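Local coordinates for protein pyruvate kinase (Cryptosporidium parvum, PDB 6P0Y) that probably transfers the phosphate of phosphoenolpyruvate to ADP, giving pyruvate and ATP in the last step of glycolysis, at residues Q47-I52 / S356-L361; E114-M119 / G196-M201; L427-T432 / V482-A487. One frame throughout, in Å; residues are numbered along the deposited sequence.

Contact 1 (Q47-I52 / S356-L361); sequences QIICTI and SDCVML. With ADP (adenosine-5'-diphosphate), chain C.
Ile49 and Met360 face each other across the seam of a TIM barrel, where the first strand, 47-51, lies parallel to the eighth, 358-361, and closes the eight-stranded sheet. The backbone forms a regular parallel ladder. Gln47 N bonds to Asp357 O, and Gln47 O takes the N-H of Val359. Ile49 then uses both of its polar atoms, its N reaching Val359 O at 2.9 Å (N-H...O angle 175°) while its O accepts from Leu361 N. The axes of these short strands come within 4.6 Å at an angle of 22°.

Apolar packing divides between the two faces. On the barrel interior, Ile49 CG2 rests 3.7 Å from Met360 CG, and its other branch lies with CG1 3.6 Å from Cys358 SG; a beta-branched residue can thus serve two neighbours at once. The outer face carries Ile48, Cys50, Val359 and Leu361. Ile48 and Val359 stand side by side there, and Ile48 CG2 meets Leu361 CD1 at 3.9 Å. Val375 and Met378 of helix 371-387 pack on Cys50, Val359 and Leu361, and apolar residues suit this face.

Polar side chains gather at the ends. Asp357 makes a salt bridge with Arg445, and Gln47 OE1 bonds to Ser71. At the C-terminal end Leu361 O accepts twice, from Thr51 N and from Thr51 OG1, the latter also bonded to Arg74, which binds ADP. Threonine suits this place because its hydroxyl can join its backbone N on one carbonyl: OG1 meets Leu361 O at 2.9 Å (chi1 -58°), and the methyl lies near O1A of ADP (CG2 to O1A 3.2 Å).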
loop_
_atom_site.group_PDB
_atom_site.type_symbol
_atom_site.label_atom_id
_atom_site.label_comp_id
_atom_site.label_asym_id
_atom_site.label_seq_id
_atom_site.Cartn_x
_atom_site.Cartn_y
_atom_site.Cartn_z
ATOM N N GLN A 47 26.315 14.552 5.352
ATOM C CA GLN A 47 27.275 15.665 5.567
ATOM C C GLN A 47 28.044 15.396 6.864
ATOM O O GLN A 47 27.500 14.691 7.734
ATOM C CB GLN A 47 26.538 17.004 5.615
ATOM C CG GLN A 47 25.753 17.325 4.347
ATOM C CD GLN A 47 26.613 17.838 3.217
ATOM O OE1 GLN A 47 27.829 17.657 3.189
ATOM N NE2 GLN A 47 25.976 18.495 2.263
ATOM N N ILE A 48 29.269 15.917 6.975
ATOM C CA ILE A 48 30.167 15.719 8.150
ATOM C C ILE A 48 30.545 17.090 8.720
ATOM O O ILE A 48 31.064 17.928 7.958
ATOM C CB ILE A 48 31.411 14.896 7.760
ATOM C CG1 ILE A 48 31.025 13.547 7.145
ATOM C CG2 ILE A 48 32.337 14.731 8.956
ATOM C CD1 ILE A 48 32.199 12.710 6.680
ATOM N N ILE A 49 30.277 17.304 10.012
ATOM C CA ILE A 49 30.771 18.468 10.803
ATOM C C ILE A 49 32.058 18.034 11.511
ATOM O O ILE A 49 32.037 16.982 12.171
ATOM C CB ILE A 49 29.703 18.961 11.802
ATOM C CG1 ILE A 49 28.443 19.452 11.083
ATOM C CG2 ILE A 49 30.274 20.028 12.729
ATOM C CD1 ILE A 49 27.266 19.712 11.996
ATOM N N CYS A 50 33.134 18.809 11.363
ATOM C CA CYS A 50 34.409 18.636 12.105
ATOM C C CYS A 50 34.577 19.795 13.092
ATOM O O CYS A 50 34.584 20.964 12.641
ATOM C CB CYS A 50 35.595 18.580 11.155
ATOM S SG CYS A 50 35.498 17.203 9.984
ATOM N N THR A 51 34.677 19.477 14.386
ATOM C CA THR A 51 35.012 20.443 15.463
ATOM C C THR A 51 36.494 20.798 15.325
ATOM O O THR A 51 37.323 19.870 15.403
ATOM C CB THR A 51 34.677 19.883 16.851
ATOM O OG1 THR A 51 33.283 19.570 16.887
ATOM C CG2 THR A 51 35.008 20.849 17.967
ATOM N N ILE A 52 36.798 22.078 15.097
ATOM C CA ILE A 52 38.183 22.588 14.879
ATOM C C ILE A 52 38.782 22.945 16.241
ATOM O O ILE A 52 38.106 23.641 17.022
ATOM C CB ILE A 52 38.193 23.784 13.903
ATOM C CG1 ILE A 52 37.410 23.481 12.622
ATOM C CG2 ILE A 52 39.616 24.223 13.594
ATOM C CD1 ILE A 52 37.776 22.166 11.968
ATOM N N SER A 356 19.623 10.532 9.847
ATOM C CA SER A 356 20.539 11.687 10.053
ATOM C C SER A 356 20.912 12.311 8.703
ATOM O O SER A 356 21.277 11.556 7.785
ATOM C CB SER A 356 21.765 11.274 10.817
ATOM O OG SER A 356 21.422 10.890 12.142
ATOM N N ASP A 357 20.806 13.637 8.588
ATOM C CA ASP A 357 21.318 14.416 7.430
ATOM C C ASP A 357 22.837 14.555 7.531
ATOM O O ASP A 357 23.489 14.747 6.490
ATOM C CB ASP A 357 20.741 15.830 7.380
ATOM C CG ASP A 357 19.326 15.885 6.847
ATOM O OD1 ASP A 357 18.410 15.448 7.581
ATOM O OD2 ASP A 357 19.156 16.337 5.690
ATOM N N CYS A 358 23.366 14.479 8.753
ATOM C CA CYS A 358 24.673 15.061 9.136
ATOM C C CYS A 358 25.193 14.365 10.397
ATOM O O CYS A 358 24.379 14.103 11.303
ATOM C CB CYS A 358 24.495 16.556 9.363
ATOM S SG CYS A 358 26.024 17.516 9.263
ATOM N N VAL A 359 26.494 14.074 10.439
ATOM C CA VAL A 359 27.201 13.493 11.620
ATOM C C VAL A 359 28.248 14.512 12.078
ATOM O O VAL A 359 28.491 15.479 11.333
ATOM C CB VAL A 359 27.818 12.116 11.301
ATOM C CG1 VAL A 359 26.747 11.045 11.170
ATOM C CG2 VAL A 359 28.693 12.144 10.059
ATOM N N MET A 360 28.827 14.326 13.267
ATOM C CA MET A 360 29.758 15.316 13.870
ATOM C C MET A 360 30.924 14.607 14.566
ATOM O O MET A 360 30.680 13.639 15.315
ATOM C CB MET A 360 29.034 16.203 14.887
ATOM C CG MET A 360 29.843 17.413 15.316
ATOM S SD MET A 360 28.849 18.637 16.200
ATOM C CE MET A 360 29.093 18.099 17.891
ATOM N N LEU A 361 32.138 15.107 14.330
ATOM C CA LEU A 361 33.369 14.735 15.071
ATOM C C LEU A 361 33.706 15.869 16.045
ATOM O O LEU A 361 33.689 17.043 15.623
ATOM C CB LEU A 361 34.491 14.487 14.062
ATOM C CG LEU A 361 34.238 13.319 13.109
ATOM C CD1 LEU A 361 34.825 13.599 11.741
ATOM C CD2 LEU A 361 34.793 12.019 13.670
HETATM P PB ADP C . 33.023 19.843 24.852
HETATM O O1B ADP C . 33.427 20.938 25.824
HETATM O O2B ADP C . 33.904 18.610 25.142
HETATM O O3B ADP C . 31.566 19.512 24.867
HETATM P PA ADP C . 33.629 19.635 22.035
HETATM O O1A ADP C . 34.099 20.678 21.046
HETATM O O2A ADP C . 32.413 18.865 21.685
HETATM O O3A ADP C . 33.435 20.395 23.417
HETATM O "O5'" ADP C . 34.848 18.661 22.427
HETATM C "C5'" ADP C . 36.154 18.563 21.819
HETATM C "C4'" ADP C . 37.242 18.876 22.820
HETATM O "O4'" ADP C . 38.376 19.443 22.127
HETATM C "C3'" ADP C . 36.885 19.868 23.928
HETATM O "O3'" ADP C . 36.445 19.189 25.098
HETATM C "C2'" ADP C . 38.214 20.577 24.193
HETATM O "O2'" ADP C . 39.021 19.839 25.105
HETATM C "C1'" ADP C . 38.831 20.607 22.791
HETATM N N9 ADP C . 38.464 21.773 21.988
HETATM C C8 ADP C . 37.362 21.920 21.186
HETATM N N7 ADP C . 37.285 23.084 20.587
HETATM C C5 ADP C . 38.417 23.755 21.027
HETATM C C6 ADP C . 38.919 25.048 20.767
HETATM N N6 ADP C . 38.343 25.919 19.934
HETATM N N1 ADP C . 40.062 25.414 21.388
HETATM C C2 ADP C . 40.661 24.540 22.204
HETATM N N3 ADP C . 40.289 23.293 22.517
HETATM C C4 ADP C . 39.153 22.959 21.893
#

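Contact 2 (E114-M119 / G196-M201); sequences EIRTGM and GERKNM. With ADP (adenosine-5'-diphosphate), chain C.
Arg116 NH1 reaches across to the backbone of Arg198, bonding to its O at 2.9 Å. NH1 and NH2 each donate to the beta-phosphate oxygen O1B of ADP, both at 2.7 Å; arginine suits the place because two N-H groups of its planar guanidinium can close on one oxygen. The bond to Arg198 O is bent (134°), its acceptor tilted out of the guanidinium plane, whereas O1B lies near that plane at the edge. Asn200 CB lies over one face, toward its rim.

Glu114 fixes the rotation of this group. It is gripped side-on, Arg116 NE bonding to OE2 at 2.9 Å in a salt bridge and NH2 to OE1. Glu114 OE1 also bonds to Ser78, and the side chain lies about 4 Å from a bound potassium ion. The Arg198 side chain crosses that of Arg116 at about a right angle, the two guanidinium planes 36° apart, with Arg116 CD over one face of the Arg198 group, toward its rim; Tyr140 and the backbone of Ser78 hold its nitrogens.

Farther out, the backbone bond from Thr117 N to Lys199 O (2.8 Å) positions the arm, and Met201 N also bonds to Ile115 O. Thr117 OG1, between its own backbone N and carbonyl carbon (chi1 67°), accepts from Lys199 N.

In the pyruvate kinase fold these segments bound the B domain, the lid inserted in the barrel. The short, weakly bonded strand 115-116 is an edge strand of the mixed sheet within this chain, antiparallel to strand 200-202, which lies in turn beside strand 165-168.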
loop_
_atom_site.group_PDB
_atom_site.type_symbol
_atom_site.label_atom_id
_atom_site.label_comp_id
_atom_site.label_asym_id
_atom_site.label_seq_id
_atom_site.Cartn_x
_atom_site.Cartn_y
_atom_site.Cartn_z
ATOM N N GLU A 114 25.694 26.776 29.988
ATOM C CA GLU A 114 26.462 25.567 30.389
ATOM C C GLU A 114 27.094 25.784 31.770
ATOM O O GLU A 114 27.213 26.952 32.195
ATOM C CB GLU A 114 27.537 25.239 29.351
ATOM C CG GLU A 114 28.681 26.239 29.318
ATOM C CD GLU A 114 29.859 25.792 28.480
ATOM O OE1 GLU A 114 29.630 25.049 27.504
ATOM O OE2 GLU A 114 31.000 26.184 28.814
ATOM N N ILE A 115 27.479 24.686 32.428
ATOM C CA ILE A 115 28.278 24.653 33.690
ATOM C C ILE A 115 29.527 23.800 33.435
ATOM O O ILE A 115 29.380 22.701 32.854
ATOM C CB ILE A 115 27.423 24.112 34.856
ATOM C CG1 ILE A 115 26.153 24.950 35.046
ATOM C CG2 ILE A 115 28.236 24.026 36.142
ATOM C CD1 ILE A 115 25.067 24.263 35.828
ATOM N N ARG A 116 30.702 24.284 33.855
ATOM C CA ARG A 116 32.029 23.683 33.552
ATOM C C ARG A 116 32.784 23.368 34.847
ATOM O O ARG A 116 32.682 24.171 35.795
ATOM C CB ARG A 116 32.871 24.661 32.727
ATOM C CG ARG A 116 32.433 24.791 31.280
ATOM C CD ARG A 116 33.007 23.690 30.413
ATOM N NE ARG A 116 32.413 23.706 29.087
ATOM C CZ ARG A 116 32.582 22.769 28.162
ATOM N NH1 ARG A 116 33.350 21.721 28.399
ATOM N NH2 ARG A 116 31.988 22.892 26.991
ATOM N N THR A 117 33.549 22.272 34.859
ATOM C CA THR A 117 34.588 21.987 35.886
ATOM C C THR A 117 35.713 23.011 35.702
ATOM O O THR A 117 35.861 23.523 34.580
ATOM C CB THR A 117 35.098 20.538 35.815
ATOM O OG1 THR A 117 35.803 20.348 34.586
ATOM C CG2 THR A 117 33.991 19.510 35.931
ATOM N N GLY A 118 36.454 23.316 36.768
ATOM C CA GLY A 118 37.628 24.205 36.710
ATOM C C GLY A 118 38.853 23.463 36.222
ATOM O O GLY A 118 38.703 22.304 35.780
ATOM N N MET A 119 40.016 24.107 36.327
ATOM C CA MET A 119 41.332 23.583 35.874
ATOM C C MET A 119 41.838 22.548 36.884
ATOM O O MET A 119 41.426 22.627 38.053
ATOM C CB MET A 119 42.361 24.716 35.782
ATOM C CG MET A 119 41.981 25.842 34.834
ATOM S SD MET A 119 41.846 25.308 33.110
ATOM C CE MET A 119 43.528 24.777 32.788
ATOM N N GLY A 196 39.426 14.921 32.266
ATOM C CA GLY A 196 40.400 16.020 32.104
ATOM C C GLY A 196 39.899 17.327 32.700
ATOM O O GLY A 196 39.142 17.268 33.693
ATOM N N GLU A 197 40.331 18.461 32.123
ATOM C CA GLU A 197 40.035 19.850 32.574
ATOM C C GLU A 197 38.827 20.423 31.823
ATOM O O GLU A 197 38.549 19.963 30.698
ATOM C CB GLU A 197 41.226 20.775 32.312
ATOM C CG GLU A 197 42.536 20.274 32.886
ATOM C CD GLU A 197 43.691 21.251 32.762
ATOM O OE1 GLU A 197 44.396 21.457 33.773
ATOM O OE2 GLU A 197 43.881 21.805 31.661
ATOM N N ARG A 198 38.182 21.430 32.424
ATOM C CA ARG A 198 37.077 22.258 31.857
ATOM C C ARG A 198 36.104 21.378 31.062
ATOM O O ARG A 198 35.795 21.732 29.906
ATOM C CB ARG A 198 37.636 23.409 31.011
ATOM C CG ARG A 198 38.408 24.442 31.821
ATOM C CD ARG A 198 38.356 25.823 31.209
ATOM N NE ARG A 198 37.025 26.412 31.302
ATOM C CZ ARG A 198 36.198 26.640 30.280
ATOM N NH1 ARG A 198 36.545 26.334 29.039
ATOM N NH2 ARG A 198 35.015 27.187 30.507
ATOM N N LYS A 199 35.631 20.286 31.671
ATOM C CA LYS A 199 34.552 19.411 31.134
ATOM C C LYS A 199 33.203 19.940 31.637
ATOM O O LYS A 199 33.196 20.691 32.630
ATOM C CB LYS A 199 34.778 17.955 31.556
ATOM C CG LYS A 199 36.073 17.323 31.062
ATOM C CD LYS A 199 36.126 17.141 29.567
ATOM C CE LYS A 199 37.061 16.024 29.155
ATOM N NZ LYS A 199 37.056 15.831 27.687
ATOM N N ASN A 200 32.105 19.570 30.972
ATOM C CA ASN A 200 30.745 20.101 31.265
ATOM C C ASN A 200 30.136 19.307 32.429
ATOM O O ASN A 200 30.468 18.109 32.569
ATOM C CB ASN A 200 29.854 20.122 30.016
ATOM C CG ASN A 200 29.207 18.793 29.684
ATOM O OD1 ASN A 200 29.830 17.741 29.796
ATOM N ND2 ASN A 200 27.959 18.837 29.252
ATOM N N MET A 201 29.295 19.969 33.231
ATOM C CA MET A 201 28.501 19.364 34.332
ATOM C C MET A 201 27.008 19.484 34.011
ATOM O O MET A 201 26.606 20.549 33.509
ATOM C CB MET A 201 28.785 20.076 35.656
ATOM C CG MET A 201 30.085 19.637 36.285
ATOM S SD MET A 201 30.281 20.388 37.907
ATOM C CE MET A 201 31.294 21.796 37.463
HETATM P PB ADP C . 33.023 19.843 24.852
HETATM O O1B ADP C . 33.427 20.938 25.824
HETATM O O2B ADP C . 33.904 18.610 25.142
HETATM O O3B ADP C . 31.566 19.512 24.867
HETATM P PA ADP C . 33.629 19.635 22.035
HETATM O O1A ADP C . 34.099 20.678 21.046
HETATM O O2A ADP C . 32.413 18.865 21.685
HETATM O O3A ADP C . 33.435 20.395 23.417
HETATM O "O5'" ADP C . 34.848 18.661 22.427
HETATM C "C5'" ADP C . 36.154 18.563 21.819
HETATM C "C4'" ADP C . 37.242 18.876 22.820
HETATM O "O4'" ADP C . 38.376 19.443 22.127
HETATM C "C3'" ADP C . 36.885 19.868 23.928
HETATM O "O3'" ADP C . 36.445 19.189 25.098
HETATM C "C2'" ADP C . 38.214 20.577 24.193
HETATM O "O2'" ADP C . 39.021 19.839 25.105
HETATM C "C1'" ADP C . 38.831 20.607 22.791
HETATM N N9 ADP C . 38.464 21.773 21.988
HETATM C C8 ADP C . 37.362 21.920 21.186
HETATM N N7 ADP C . 37.285 23.084 20.587
HETATM C C5 ADP C . 38.417 23.755 21.027
HETATM C C6 ADP C . 38.919 25.048 20.767
HETATM N N6 ADP C . 38.343 25.919 19.934
HETATM N N1 ADP C . 40.062 25.414 21.388
HETATM C C2 ADP C . 40.661 24.540 22.204
HETATM N N3 ADP C . 40.289 23.293 22.517
HETATM C C4 ADP C . 39.153 22.959 21.893
#

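Contact 3 (L427-T432 / V482-A487); sequences LIITIT and VVISNA
From the strand, CD1 of Ile431 presses on Val483 CG1 at 3.7 Å, and Ile431 CG1 lies against the same methyl, so that two carbons of the isoleucine share one branch of the valine. Val483 turns CG1 away from its own backbone N (chi1 172°), which sets that methyl over the strand. The isoleucine chain is extended (chi2 173°) and spans the space to the helix, its CD1 also meeting Ile484 CG1 at 4.0 Å. Long, branched hydrocarbon suits a position that must reach another layer without any polar group to satisfy.

Toward the other end the fit is looser. Ile429 CD1 comes to 4.1 Å from Ala487 CB and stays 4.4 Å from Ile484 CG2. The short alanine lets the backbone of the helix lie near the tip of Ile429.

The setting is the C-terminal alpha/beta domain of pyruvate kinase. Strand 427-431 runs in the middle of a five-stranded sheet, between strands 449-454 and 502-509. Helix 480-493 is the connection of a beta-alpha-beta crossover from strand 469-473 to strand 502-509, which carries it over the two strands between. It passes strand 427-431 at 141°, the axes of the two short segments approaching to 9.7 Å, and no hydrogen bond joins the segments.

Val483, Ile484 and Ala487 form part of the apolar stripe of the helix, which Leu488 and Ala491 continue. Cys453 of strand 449-454 extends the packing beside Val483 and Ala487. The outer side is different: Ser485 and Asn486, partly exposed, carry polar groups suited to that side, although the exposed Val482 is apolar. Pro514 of the second subunit packs on Ile484 and Ser485.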
loop_
_atom_site.group_PDB
_atom_site.type_symbol
_atom_site.label_atom_id
_atom_site.label_comp_id
_atom_site.label_asym_id
_atom_site.label_seq_id
_atom_site.Cartn_x
_atom_site.Cartn_y
_atom_site.Cartn_z
ATOM N N LEU A 427 23.266 11.731 -11.023
ATOM C CA LEU A 427 23.395 13.136 -10.554
ATOM C C LEU A 427 22.055 13.870 -10.690
ATOM O O LEU A 427 21.326 13.594 -11.663
ATOM C CB LEU A 427 24.470 13.805 -11.415
ATOM C CG LEU A 427 25.398 14.794 -10.717
ATOM C CD1 LEU A 427 26.104 14.146 -9.535
ATOM C CD2 LEU A 427 26.411 15.341 -11.711
ATOM N N ILE A 428 21.760 14.768 -9.745
ATOM C CA ILE A 428 20.682 15.796 -9.842
ATOM C C ILE A 428 21.346 17.166 -9.688
ATOM O O ILE A 428 21.890 17.432 -8.610
ATOM C CB ILE A 428 19.570 15.571 -8.797
ATOM C CG1 ILE A 428 18.942 14.182 -8.933
ATOM C CG2 ILE A 428 18.521 16.673 -8.877
ATOM C CD1 ILE A 428 18.014 13.810 -7.800
ATOM N N ILE A 429 21.314 17.982 -10.741
ATOM C CA ILE A 429 21.892 19.355 -10.773
ATOM C C ILE A 429 20.741 20.356 -10.629
ATOM O O ILE A 429 19.748 20.206 -11.360
ATOM C CB ILE A 429 22.685 19.573 -12.077
ATOM C CG1 ILE A 429 23.747 18.490 -12.276
ATOM C CG2 ILE A 429 23.285 20.968 -12.124
ATOM C CD1 ILE A 429 24.448 18.557 -13.612
ATOM N N THR A 430 20.879 21.326 -9.722
ATOM C CA THR A 430 19.930 22.454 -9.531
ATOM C C THR A 430 20.709 23.774 -9.612
ATOM O O THR A 430 21.667 23.940 -8.837
ATOM C CB THR A 430 19.134 22.301 -8.225
ATOM O OG1 THR A 430 18.258 23.419 -8.090
ATOM C CG2 THR A 430 19.996 22.204 -6.984
ATOM N N ILE A 431 20.326 24.662 -10.536
ATOM C CA ILE A 431 20.839 26.062 -10.626
ATOM C C ILE A 431 19.901 26.942 -9.798
ATOM O O ILE A 431 18.704 26.979 -10.120
ATOM C CB ILE A 431 20.936 26.552 -12.083
ATOM C CG1 ILE A 431 21.655 25.540 -12.978
ATOM C CG2 ILE A 431 21.600 27.922 -12.141
ATOM C CD1 ILE A 431 21.628 25.892 -14.441
ATOM N N THR A 432 20.428 27.618 -8.774
ATOM C CA THR A 432 19.631 28.318 -7.733
ATOM C C THR A 432 20.357 29.587 -7.275
ATOM O O THR A 432 21.605 29.577 -7.239
ATOM C CB THR A 432 19.343 27.363 -6.567
ATOM O OG1 THR A 432 18.523 28.027 -5.606
ATOM C CG2 THR A 432 20.602 26.860 -5.894
ATOM N N VAL A 482 25.613 26.342 -20.140
ATOM C CA VAL A 482 27.068 26.367 -19.796
ATOM C C VAL A 482 27.256 25.896 -18.345
ATOM O O VAL A 482 28.208 25.128 -18.095
ATOM C CB VAL A 482 27.685 27.760 -20.029
ATOM C CG1 VAL A 482 29.129 27.832 -19.554
ATOM C CG2 VAL A 482 27.590 28.179 -21.490
ATOM N N VAL A 483 26.387 26.339 -17.430
ATOM C CA VAL A 483 26.424 25.974 -15.982
ATOM C C VAL A 483 26.334 24.449 -15.863
ATOM O O VAL A 483 27.131 23.874 -15.100
ATOM C CB VAL A 483 25.305 26.672 -15.182
ATOM C CG1 VAL A 483 25.220 26.153 -13.756
ATOM C CG2 VAL A 483 25.454 28.187 -15.183
ATOM N N ILE A 484 25.412 23.829 -16.607
ATOM C CA ILE A 484 25.156 22.356 -16.594
ATOM C C ILE A 484 26.354 21.627 -17.218
ATOM O O ILE A 484 26.750 20.579 -16.670
ATOM C CB ILE A 484 23.830 22.022 -17.309
ATOM C CG1 ILE A 484 22.634 22.659 -16.598
ATOM C CG2 ILE A 484 23.647 20.516 -17.465
ATOM C CD1 ILE A 484 21.414 22.799 -17.472
ATOM N N SER A 485 26.899 22.147 -18.324
ATOM C CA SER A 485 28.109 21.612 -19.008
ATOM C C SER A 485 29.282 21.566 -18.023
ATOM O O SER A 485 29.905 20.489 -17.886
ATOM C CB SER A 485 28.463 22.425 -20.226
ATOM O OG SER A 485 27.754 21.957 -21.364
ATOM N N ASN A 486 29.563 22.701 -17.374
ATOM C CA ASN A 486 30.701 22.890 -16.434
ATOM C C ASN A 486 30.485 22.034 -15.180
ATOM O O ASN A 486 31.491 21.567 -14.610
ATOM C CB ASN A 486 30.882 24.360 -16.046
ATOM C CG ASN A 486 31.256 25.249 -17.214
ATOM O OD1 ASN A 486 31.808 24.788 -18.212
ATOM N ND2 ASN A 486 30.955 26.531 -17.100
ATOM N N ALA A 487 29.230 21.861 -14.754
ATOM C CA ALA A 487 28.848 21.082 -13.553
ATOM C C ALA A 487 29.069 19.591 -13.825
ATOM O O ALA A 487 29.614 18.906 -12.947
ATOM C CB ALA A 487 27.414 21.364 -13.177
#

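How the contacts relate
From the N terminus, strand 47-51 opens the barrel, and the chain must travel some 300 residues before strand 358-361 returns to close it in contact 1. Within that long excursion lies contact 2, whose segments 114-119 and 196-201 close a smaller loop, the B domain lid; no pair of loops crosses. The centres of contacts 1 and 2 are 23 Å apart, yet both touch the same ADP, which bridges barrel and lid. Contact 3 closes a separate loop of 49 residues, in series after contact 1, joining strand 427-431 to helix 480-493 in the C-terminal domain. Its centre is 48 Å from that of contact 2, on the far side of the barrel.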